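Local structure of DUF3829 domain-containing protein (Bacteroides thetaiotaomicron, 3RH3) at residues Asn39-Tyr44 against Thr97-Asn102; Tyr135-Phe140 against Ile177-Ser182; Gln223-Thr228 against Tyr259-Ile264. The protein is of unknown function but belongs to the all-alpha DUF3829-like proteins and is probably a membrane-attached lipoprotein. All coordinates share one frame; numbering follows the deposited sequence. Where two conformers were deposited one is given.

Interaction 1. Residues Asn39-Tyr44 against Thr97-Asn102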
loop_
_atom_site.group_PDB
_atom_site.type_symbol
_atom_site.label_atom_id
_atom_site.label_comp_id
_atom_site.label_asym_id
_atom_site.label_seq_id
_atom_site.Cartn_x
_atom_site.Cartn_y
_atom_site.Cartn_z
ATOM N N ASN A 39 -2.258 -5.554 -12.798
ATOM C CA ASN A 39 -2.214 -7.012 -12.946
ATOM C C ASN A 39 -3.202 -7.506 -14.002
ATOM O O ASN A 39 -2.871 -8.467 -14.698
ATOM C CB ASN A 39 -2.430 -7.703 -11.610
ATOM C CG ASN A 39 -1.321 -7.439 -10.604
ATOM O OD1 ASN A 39 -0.207 -7.002 -10.945
ATOM N ND2 ASN A 39 -1.605 -7.684 -9.335
ATOM N N ALA A 40 -4.366 -6.818 -14.180
ATOM C CA ALA A 40 -5.356 -7.155 -15.221
ATOM C C ALA A 40 -4.754 -6.950 -16.617
ATOM O O ALA A 40 -4.956 -7.768 -17.516
ATOM C CB ALA A 40 -6.606 -6.302 -15.065
ATOM N N VAL A 41 -3.988 -5.863 -16.773
ATOM C CA VAL A 41 -3.309 -5.513 -18.012
ATOM C C VAL A 41 -2.228 -6.573 -18.296
ATOM O O VAL A 41 -2.165 -7.077 -19.418
ATOM C CB VAL A 41 -2.752 -4.068 -17.946
ATOM C CG1 VAL A 41 -1.738 -3.807 -19.054
ATOM C CG2 VAL A 41 -3.888 -3.052 -18.006
ATOM N N LEU A 42 -1.413 -6.934 -17.278
ATOM C CA LEU A 42 -0.375 -7.976 -17.397
ATOM C C LEU A 42 -1.013 -9.307 -17.783
ATOM O O LEU A 42 -0.475 -10.018 -18.638
ATOM C CB LEU A 42 0.438 -8.142 -16.092
ATOM C CG LEU A 42 1.426 -7.029 -15.734
ATOM C CD1 LEU A 42 1.974 -7.226 -14.321
ATOM C CD2 LEU A 42 2.563 -6.931 -16.760
ATOM N N GLY A 43 -2.172 -9.594 -17.181
ATOM C CA GLY A 43 -2.965 -10.785 -17.453
ATOM C C GLY A 43 -3.395 -10.837 -18.902
ATOM O O GLY A 43 -3.234 -11.876 -19.553
ATOM N N TYR A 44 -3.875 -9.683 -19.437
ATOM C CA TYR A 44 -4.297 -9.565 -20.829
ATOM C C TYR A 44 -3.125 -9.862 -21.770
ATOM O O TYR A 44 -3.294 -10.601 -22.741
ATOM C CB TYR A 44 -4.888 -8.172 -21.120
ATOM C CG TYR A 44 -5.536 -8.077 -22.488
ATOM C CD1 TYR A 44 -4.790 -7.737 -23.615
ATOM C CD2 TYR A 44 -6.889 -8.357 -22.661
ATOM C CE1 TYR A 44 -5.375 -7.677 -24.879
ATOM C CE2 TYR A 44 -7.487 -8.298 -23.921
ATOM C CZ TYR A 44 -6.728 -7.947 -25.027
ATOM O OH TYR A 44 -7.318 -7.893 -26.272
ATOM N N THR A 97 3.277 5.705 -17.236
ATOM C CA THR A 97 3.111 6.129 -18.627
ATOM C C THR A 97 3.769 5.104 -19.548
ATOM O O THR A 97 3.124 4.687 -20.507
ATOM C CB THR A 97 3.649 7.551 -18.833
ATOM O OG1 THR A 97 2.928 8.431 -17.971
ATOM C CG2 THR A 97 3.509 8.026 -20.269
ATOM N N GLN A 98 5.026 4.680 -19.243
ATOM C CA GLN A 98 5.759 3.657 -20.004
ATOM C C GLN A 98 4.962 2.354 -20.067
ATOM O O GLN A 98 4.869 1.746 -21.133
ATOM C CB GLN A 98 7.127 3.371 -19.369
ATOM C CG GLN A 98 8.234 4.344 -19.735
ATOM C CD GLN A 98 9.536 3.959 -19.066
ATOM O OE1 GLN A 98 9.996 4.613 -18.118
ATOM N NE2 GLN A 98 10.152 2.875 -19.531
ATOM N N PHE A 99 4.378 1.936 -18.924
ATOM C CA PHE A 99 3.581 0.716 -18.795
ATOM C C PHE A 99 2.371 0.737 -19.741
ATOM O O PHE A 99 2.208 -0.194 -20.540
ATOM C CB PHE A 99 3.121 0.516 -17.339
ATOM C CG PHE A 99 2.385 -0.779 -17.080
ATOM C CD1 PHE A 99 3.080 -1.940 -16.757
ATOM C CD2 PHE A 99 0.995 -0.831 -17.135
ATOM C CE1 PHE A 99 2.401 -3.136 -16.509
ATOM C CE2 PHE A 99 0.317 -2.026 -16.890
ATOM C CZ PHE A 99 1.024 -3.175 -16.584
ATOM N N TYR A 100 1.541 1.803 -19.664
ATOM C CA TYR A 100 0.345 1.897 -20.498
ATOM C C TYR A 100 0.660 2.182 -21.959
ATOM O O TYR A 100 -0.135 1.766 -22.805
ATOM C CB TYR A 100 -0.647 2.905 -19.940
ATOM C CG TYR A 100 -1.384 2.326 -18.757
ATOM C CD1 TYR A 100 -2.405 1.396 -18.936
ATOM C CD2 TYR A 100 -1.027 2.662 -17.456
ATOM C CE1 TYR A 100 -3.082 0.853 -17.851
ATOM C CE2 TYR A 100 -1.698 2.128 -16.364
ATOM C CZ TYR A 100 -2.723 1.223 -16.567
ATOM O OH TYR A 100 -3.387 0.694 -15.497
ATOM N N ASP A 101 1.818 2.841 -22.260
ATOM C CA ASP A 101 2.280 3.081 -23.637
ATOM C C ASP A 101 2.661 1.749 -24.270
ATOM O O ASP A 101 2.293 1.485 -25.421
ATOM C CB ASP A 101 3.478 4.048 -23.676
ATOM N N ASN A 102 3.395 0.906 -23.498
ATOM C CA ASN A 102 3.823 -0.424 -23.907
ATOM C C ASN A 102 2.617 -1.316 -24.154
ATOM O O ASN A 102 2.640 -2.086 -25.107
ATOM C CB ASN A 102 4.737 -1.046 -22.866
ATOM C CG ASN A 102 6.154 -0.537 -22.881
ATOM O OD1 ASN A 102 6.621 0.059 -23.850
ATOM N ND2 ASN A 102 6.888 -0.810 -21.818
#
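V41 on helix 35-46 and F99 on helix 79-111 point at each other and meet in the gap between the two helices, where the axes of the two segments come within 11.5 Å at their closest. The helices run roughly the same way, with 31° between the segment directions, and at this spacing a ring from one reaches valine and leucine branches of the other. F99 supplies the bump: with its CG anti to the backbone N (chi1 -175°), the ring stands out from its helix and pushes its outer end into the notch between V41 and L42. V41 closes one flank of that notch, its CG1 lying 3.5 Å from F99 CE2. L42 closes the other; its side chain runs at about a right angle to that of F99, and its CG and CD2 meet the edge of the ring near its plane, CD2 at 3.8 Å from F99 CE1. The second branch of V41 turns to Y100, where CG2 comes within 4.0 Å of CE1. Y100 in turn takes F99 CD2 over the centre of one face, so the two aromatic rings brace each other as well as the valine. I38 touches both rings too, while Y126 and S129 of helix 115-154 pack on L42. Beta-branched V41 suits its place because its two methyls serve two different rings. No hydrogen bond links these segments; their contact is apolar, and it depends on complementary shape.

Interaction 2. Residues Tyr135-Phe140 against Ile177-Ser182. With EDO (1,2-ethanediol), chain E.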
loop_
_atom_site.group_PDB
_atom_site.type_symbol
_atom_site.label_atom_id
_atom_site.label_comp_id
_atom_site.label_asym_id
_atom_site.label_seq_id
_atom_site.Cartn_x
_atom_site.Cartn_y
_atom_site.Cartn_z
ATOM N N TYR A 135 7.702 2.390 -6.090
ATOM C CA TYR A 135 7.526 3.837 -5.932
ATOM C C TYR A 135 6.393 4.148 -4.943
ATOM O O TYR A 135 6.573 4.979 -4.040
ATOM C CB TYR A 135 7.281 4.525 -7.274
ATOM C CG TYR A 135 8.549 4.751 -8.062
ATOM C CD1 TYR A 135 9.625 5.441 -7.509
ATOM C CD2 TYR A 135 8.651 4.337 -9.386
ATOM C CE1 TYR A 135 10.790 5.672 -8.240
ATOM C CE2 TYR A 135 9.804 4.572 -10.131
ATOM C CZ TYR A 135 10.878 5.229 -9.552
ATOM O OH TYR A 135 12.008 5.454 -10.307
ATOM N N LYS A 136 5.255 3.440 -5.108
ATOM C CA LYS A 136 4.102 3.566 -4.242
ATOM C C LYS A 136 4.504 3.208 -2.804
ATOM O O LYS A 136 4.153 3.937 -1.872
ATOM C CB LYS A 136 2.968 2.670 -4.763
ATOM C CG LYS A 136 1.641 2.852 -4.032
ATOM C CD LYS A 136 0.477 2.118 -4.709
ATOM C CE LYS A 136 0.587 0.619 -4.653
ATOM N NZ LYS A 136 -0.668 -0.064 -5.077
ATOM N N GLN A 137 5.284 2.120 -2.625
ATOM C CA GLN A 137 5.758 1.694 -1.321
ATOM C C GLN A 137 6.690 2.732 -0.705
ATOM O O GLN A 137 6.561 3.032 0.480
ATOM C CB GLN A 137 6.461 0.332 -1.411
ATOM C CG GLN A 137 6.798 -0.279 -0.038
ATOM C CD GLN A 137 5.559 -0.455 0.808
ATOM O OE1 GLN A 137 4.537 -0.950 0.339
ATOM N NE2 GLN A 137 5.582 0.046 2.041
ATOM N N VAL A 138 7.632 3.275 -1.490
ATOM C CA VAL A 138 8.557 4.311 -1.006
ATOM C C VAL A 138 7.727 5.551 -0.519
ATOM O O VAL A 138 8.000 6.045 0.573
ATOM C CB VAL A 138 9.646 4.691 -2.049
ATOM C CG1 VAL A 138 10.487 5.875 -1.574
ATOM C CG2 VAL A 138 10.551 3.491 -2.370
ATOM N N ILE A 139 6.663 5.949 -1.246
ATOM C CA ILE A 139 5.827 7.103 -0.855
ATOM C C ILE A 139 5.157 6.829 0.486
ATOM O O ILE A 139 5.189 7.700 1.353
ATOM C CB ILE A 139 4.802 7.516 -1.952
ATOM C CG1 ILE A 139 5.535 8.000 -3.231
ATOM C CG2 ILE A 139 3.798 8.587 -1.450
ATOM C CD1 ILE A 139 4.715 7.820 -4.517
ATOM N N PHE A 140 4.591 5.604 0.672
ATOM C CA PHE A 140 3.960 5.247 1.933
ATOM C C PHE A 140 5.008 5.159 3.045
ATOM O O PHE A 140 4.728 5.629 4.140
ATOM C CB PHE A 140 3.096 3.973 1.825
ATOM C CG PHE A 140 1.777 4.218 1.112
ATOM C CD1 PHE A 140 0.847 5.129 1.617
ATOM C CD2 PHE A 140 1.466 3.542 -0.069
ATOM C CE1 PHE A 140 -0.365 5.378 0.939
ATOM C CE2 PHE A 140 0.251 3.776 -0.737
ATOM C CZ PHE A 140 -0.657 4.696 -0.230
ATOM N N ILE A 177 2.261 -5.230 3.138
ATOM C CA ILE A 177 2.320 -6.677 2.829
ATOM C C ILE A 177 1.525 -6.976 1.541
ATOM O O ILE A 177 2.007 -7.741 0.681
ATOM C CB ILE A 177 1.840 -7.551 4.018
ATOM C CG1 ILE A 177 2.757 -7.343 5.239
ATOM C CG2 ILE A 177 1.816 -9.035 3.634
ATOM C CD1 ILE A 177 2.169 -7.742 6.564
HETATM N N MSE A 178 0.312 -6.365 1.407
HETATM C CA MSE A 178 -0.538 -6.582 0.235
HETATM C C MSE A 178 0.145 -6.034 -1.007
HETATM O O MSE A 178 0.126 -6.691 -2.045
HETATM C CB MSE A 178 -1.927 -5.967 0.440
HETATM C CG MSE A 178 -2.803 -6.847 1.362
HETATM SE SE MSE A 178 -3.298 -8.505 0.457
HETATM C CE MSE A 178 -4.811 -7.815 -0.454
ATOM N N ASN A 179 0.799 -4.880 -0.880
ATOM C CA ASN A 179 1.556 -4.276 -1.977
ATOM C C ASN A 179 2.693 -5.198 -2.438
ATOM O O ASN A 179 2.879 -5.377 -3.644
ATOM C CB ASN A 179 2.115 -2.909 -1.578
ATOM C CG ASN A 179 2.745 -2.162 -2.727
ATOM O OD1 ASN A 179 2.219 -2.105 -3.836
ATOM N ND2 ASN A 179 3.918 -1.635 -2.514
ATOM N N LEU A 180 3.416 -5.800 -1.491
ATOM C CA LEU A 180 4.504 -6.730 -1.794
ATOM C C LEU A 180 3.981 -8.011 -2.415
ATOM O O LEU A 180 4.606 -8.556 -3.329
ATOM C CB LEU A 180 5.331 -7.045 -0.537
ATOM C CG LEU A 180 6.179 -5.859 -0.022
ATOM C CD1 LEU A 180 6.569 -6.051 1.447
ATOM C CD2 LEU A 180 7.380 -5.590 -0.933
ATOM N N TYR A 181 2.815 -8.487 -1.935
ATOM C CA TYR A 181 2.204 -9.678 -2.476
ATOM C C TYR A 181 1.658 -9.430 -3.898
ATOM O O TYR A 181 1.852 -10.287 -4.766
ATOM C CB TYR A 181 1.092 -10.186 -1.553
ATOM C CG TYR A 181 0.430 -11.419 -2.116
ATOM C CD1 TYR A 181 1.039 -12.672 -2.010
ATOM C CD2 TYR A 181 -0.754 -11.327 -2.846
ATOM C CE1 TYR A 181 0.517 -13.782 -2.659
ATOM C CE2 TYR A 181 -1.318 -12.448 -3.448
ATOM C CZ TYR A 181 -0.693 -13.680 -3.327
ATOM O OH TYR A 181 -1.223 -14.767 -3.975
ATOM N N SER A 182 0.987 -8.281 -4.119
ATOM C CA SER A 182 0.294 -7.879 -5.356
ATOM C C SER A 182 1.160 -7.836 -6.643
ATOM O O SER A 182 0.649 -7.482 -7.695
ATOM C CB SER A 182 -0.327 -6.497 -5.159
ATOM O OG SER A 182 0.556 -5.407 -5.409
HETATM C C1 EDO E . 1.111 -2.067 -9.303
HETATM O O1 EDO E . 2.310 -2.373 -10.033
HETATM C C2 EDO E . 1.358 -1.083 -8.162
HETATM O O2 EDO E . 1.169 -1.754 -6.904
#
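The backbones of Q137, on helix 115-154, and N179, in the last turns of helix 161-181, lie closest at their CA atoms, 7.3 Å apart, near enough for short polar side chains to meet. N179 ND2 gives a hydrogen bond of 3.0 Å to Q137 OE1, with an N-H...O angle of 150°. It arrives in the carbonyl plane on a lone pair of OE1, although the two amide planes are turned 36° apart. A bend at chi2 (58°) turns the glutamine amide along its helix toward D141, with OE1 facing N179. Its NE2 is bound by D141 and S176, so both ends of the amide are engaged. N179 OD1 accepts from S133 and, weakly, from O2 of an ethanediol probably left by the crystallisation liquor; an amide suits this buried site because it can donate and accept at once. In one of its two conformers, K136 NZ binds ethanediol O2 and A33 O. Near the helix end, S182 OG bonds to N179 O at 2.9 Å. Helices surround this polar seam on several sides: 79-111 lies against Y135, 189-207 against I177 and L180, 216-240 against I177, M178 and Y181, and 247-257 against M178 and Y181.

Interaction 3. Residues Gln223-Thr228 against Tyr259-Ile264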
loop_
_atom_site.group_PDB
_atom_site.type_symbol
_atom_site.label_atom_id
_atom_site.label_comp_id
_atom_site.label_asym_id
_atom_site.label_seq_id
_atom_site.Cartn_x
_atom_site.Cartn_y
_atom_site.Cartn_z
ATOM N N GLN A 223 -10.561 -5.353 19.814
ATOM C CA GLN A 223 -10.303 -6.798 19.901
ATOM C C GLN A 223 -10.663 -7.479 18.576
ATOM O O GLN A 223 -9.902 -8.327 18.142
ATOM C CB GLN A 223 -11.077 -7.435 21.050
ATOM C CG GLN A 223 -10.568 -7.109 22.449
ATOM C CD GLN A 223 -11.515 -7.637 23.528
ATOM O OE1 GLN A 223 -12.766 -7.661 23.408
ATOM N NE2 GLN A 223 -10.929 -8.052 24.636
ATOM N N SER A 224 -11.765 -7.053 17.900
ATOM C CA SER A 224 -12.157 -7.597 16.587
ATOM C C SER A 224 -11.106 -7.263 15.550
ATOM O O SER A 224 -10.781 -8.114 14.729
ATOM C CB SER A 224 -13.510 -7.061 16.141
ATOM O OG SER A 224 -14.540 -7.589 16.953
ATOM N N PHE A 225 -10.526 -6.040 15.628
ATOM C CA PHE A 225 -9.436 -5.620 14.742
ATOM C C PHE A 225 -8.256 -6.567 14.892
ATOM O O PHE A 225 -7.726 -7.030 13.886
ATOM C CB PHE A 225 -8.996 -4.155 14.998
ATOM C CG PHE A 225 -7.898 -3.669 14.071
ATOM C CD1 PHE A 225 -6.556 -3.898 14.370
ATOM C CD2 PHE A 225 -8.206 -2.958 12.915
ATOM C CE1 PHE A 225 -5.550 -3.473 13.504
ATOM C CE2 PHE A 225 -7.198 -2.526 12.056
ATOM C CZ PHE A 225 -5.875 -2.807 12.346
ATOM N N LEU A 226 -7.852 -6.862 16.140
ATOM C CA LEU A 226 -6.722 -7.778 16.430
ATOM C C LEU A 226 -6.969 -9.168 15.847
ATOM O O LEU A 226 -6.075 -9.736 15.218
ATOM C CB LEU A 226 -6.442 -7.866 17.955
ATOM C CG LEU A 226 -6.081 -6.558 18.640
ATOM C CD1 LEU A 226 -5.829 -6.752 20.120
ATOM C CD2 LEU A 226 -4.869 -5.933 18.016
ATOM N N SER A 227 -8.185 -9.696 16.019
ATOM C CA SER A 227 -8.615 -10.991 15.494
ATOM C C SER A 227 -8.530 -11.018 13.941
ATOM O O SER A 227 -8.076 -12.013 13.384
ATOM C CB SER A 227 -10.035 -11.297 15.974
ATOM O OG SER A 227 -10.654 -12.317 15.206
ATOM N N THR A 228 -8.936 -9.920 13.270
ATOM C CA THR A 228 -8.887 -9.743 11.802
ATOM C C THR A 228 -7.443 -9.691 11.322
ATOM O O THR A 228 -7.153 -10.149 10.220
ATOM C CB THR A 228 -9.635 -8.452 11.401
ATOM O OG1 THR A 228 -10.926 -8.465 12.009
ATOM C CG2 THR A 228 -9.782 -8.289 9.887
ATOM N N TYR A 259 -12.324 -3.517 4.230
ATOM C CA TYR A 259 -13.062 -2.709 5.196
ATOM C C TYR A 259 -12.614 -2.916 6.644
ATOM O O TYR A 259 -12.642 -1.956 7.416
ATOM C CB TYR A 259 -14.571 -2.925 5.031
ATOM C CG TYR A 259 -15.023 -2.420 3.677
ATOM C CD1 TYR A 259 -15.222 -1.059 3.450
ATOM C CD2 TYR A 259 -15.141 -3.286 2.590
ATOM C CE1 TYR A 259 -15.549 -0.576 2.183
ATOM C CE2 TYR A 259 -15.450 -2.810 1.314
ATOM C CZ TYR A 259 -15.650 -1.452 1.115
ATOM O OH TYR A 259 -15.924 -0.965 -0.145
ATOM N N GLY A 260 -12.185 -4.126 6.987
ATOM C CA GLY A 260 -11.716 -4.424 8.329
ATOM C C GLY A 260 -10.343 -3.864 8.631
ATOM O O GLY A 260 -10.093 -3.435 9.763
ATOM N N LEU A 261 -9.424 -3.873 7.650
ATOM C CA LEU A 261 -8.080 -3.365 7.910
ATOM C C LEU A 261 -7.791 -2.117 7.066
ATOM O O LEU A 261 -6.650 -1.895 6.655
ATOM C CB LEU A 261 -7.038 -4.479 7.686
ATOM C CG LEU A 261 -7.281 -5.787 8.486
ATOM C CD1 LEU A 261 -6.377 -6.891 8.045
ATOM C CD2 LEU A 261 -7.177 -5.567 10.014
ATOM N N SER A 262 -8.832 -1.266 6.884
ATOM C CA SER A 262 -8.828 -0.023 6.106
ATOM C C SER A 262 -7.754 0.940 6.600
ATOM O O SER A 262 -7.697 1.238 7.798
ATOM C CB SER A 262 -10.202 0.642 6.156
ATOM N N VAL A 263 -6.898 1.409 5.660
ATOM C CA VAL A 263 -5.761 2.310 5.906
ATOM C C VAL A 263 -6.129 3.805 5.697
ATOM O O VAL A 263 -5.231 4.618 5.421
ATOM C CB VAL A 263 -4.536 1.911 5.034
ATOM N N ILE A 264 -7.426 4.180 5.859
ATOM C CA ILE A 264 -7.855 5.581 5.710
ATOM C C ILE A 264 -7.539 6.347 7.024
ATOM O O ILE A 264 -7.894 5.848 8.117
ATOM C CB ILE A 264 -9.344 5.695 5.263
ATOM C CG1 ILE A 264 -9.486 5.272 3.783
ATOM C CG2 ILE A 264 -9.898 7.118 5.466
ATOM C CD1 ILE A 264 -10.747 4.529 3.444
ATOM O OXT ILE A 264 -6.879 7.409 6.957
#
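F225 and L261 join helix 216-240 to the C-terminal tail of an all-helical bundle, the tail running on as a loop after helix 247-257. The main interaction is a CH-pi contact. L261 CD2 lies over one face of the F225 ring, 4.0 Å from its centroid and 24° off the normal, displaced toward the rim. The ring can meet it because a trans chi1 of -178° swings the phenyl of F225 out from the helix to the tail. A flat ring suits this place: it offers the leucine methyl a broad face, while M167 and S171 of helix 161-181 also touch it.

The second kind is aliphatic. T228 and L261 lie alongside, pointing opposite ways, and T228 CG2 comes within 3.8 Å of L261 CD2. Thus one methyl of the leucine is shared between the ring and the threonine, and V229 and F232 add to the hydrophobic surroundings of L261. The backbone makes the third kind of contact: G260 O approaches F225 CD2 at 3.7 Å, obliquely to the ring. Glycine fits here, since a CB at this position would press tightly on T228 CG2.

No hydrogen bond crosses between the two segments, although the tail's V263 O bonds to Y22. T228 is suited to its place by having two unlike branches, a methyl for the tail and a hydroxyl for its own backbone. T228 OG1 donates to S224 O at 2.7 Å from above the carbonyl plane, and T228 N reaches the same oxygen from the opposite face.

In the fold
Interaction 2 is the core contact, its centre about 4 Å from that of the chain, whereas interactions 1 and 3 are partly buried and lie on opposite sides of that centre, about 32 Å apart between their own centres. The central contact is polar, an amide pair with a lysine beside it, and the two peripheral ones are apolar, each built round a phenylalanine. Interaction 1 belongs to the DUF6845 range and interaction 3 to the C-terminal range; interaction 2 pairs one segment from each. Helix 161-181 links interactions 2 and 3, supplying N179 to one and touching F225 in the other. Interactions 1 and 2 meet directly through N39 ND2 and S182 O, 2.8 Å apart, probably hydrogen-bonded.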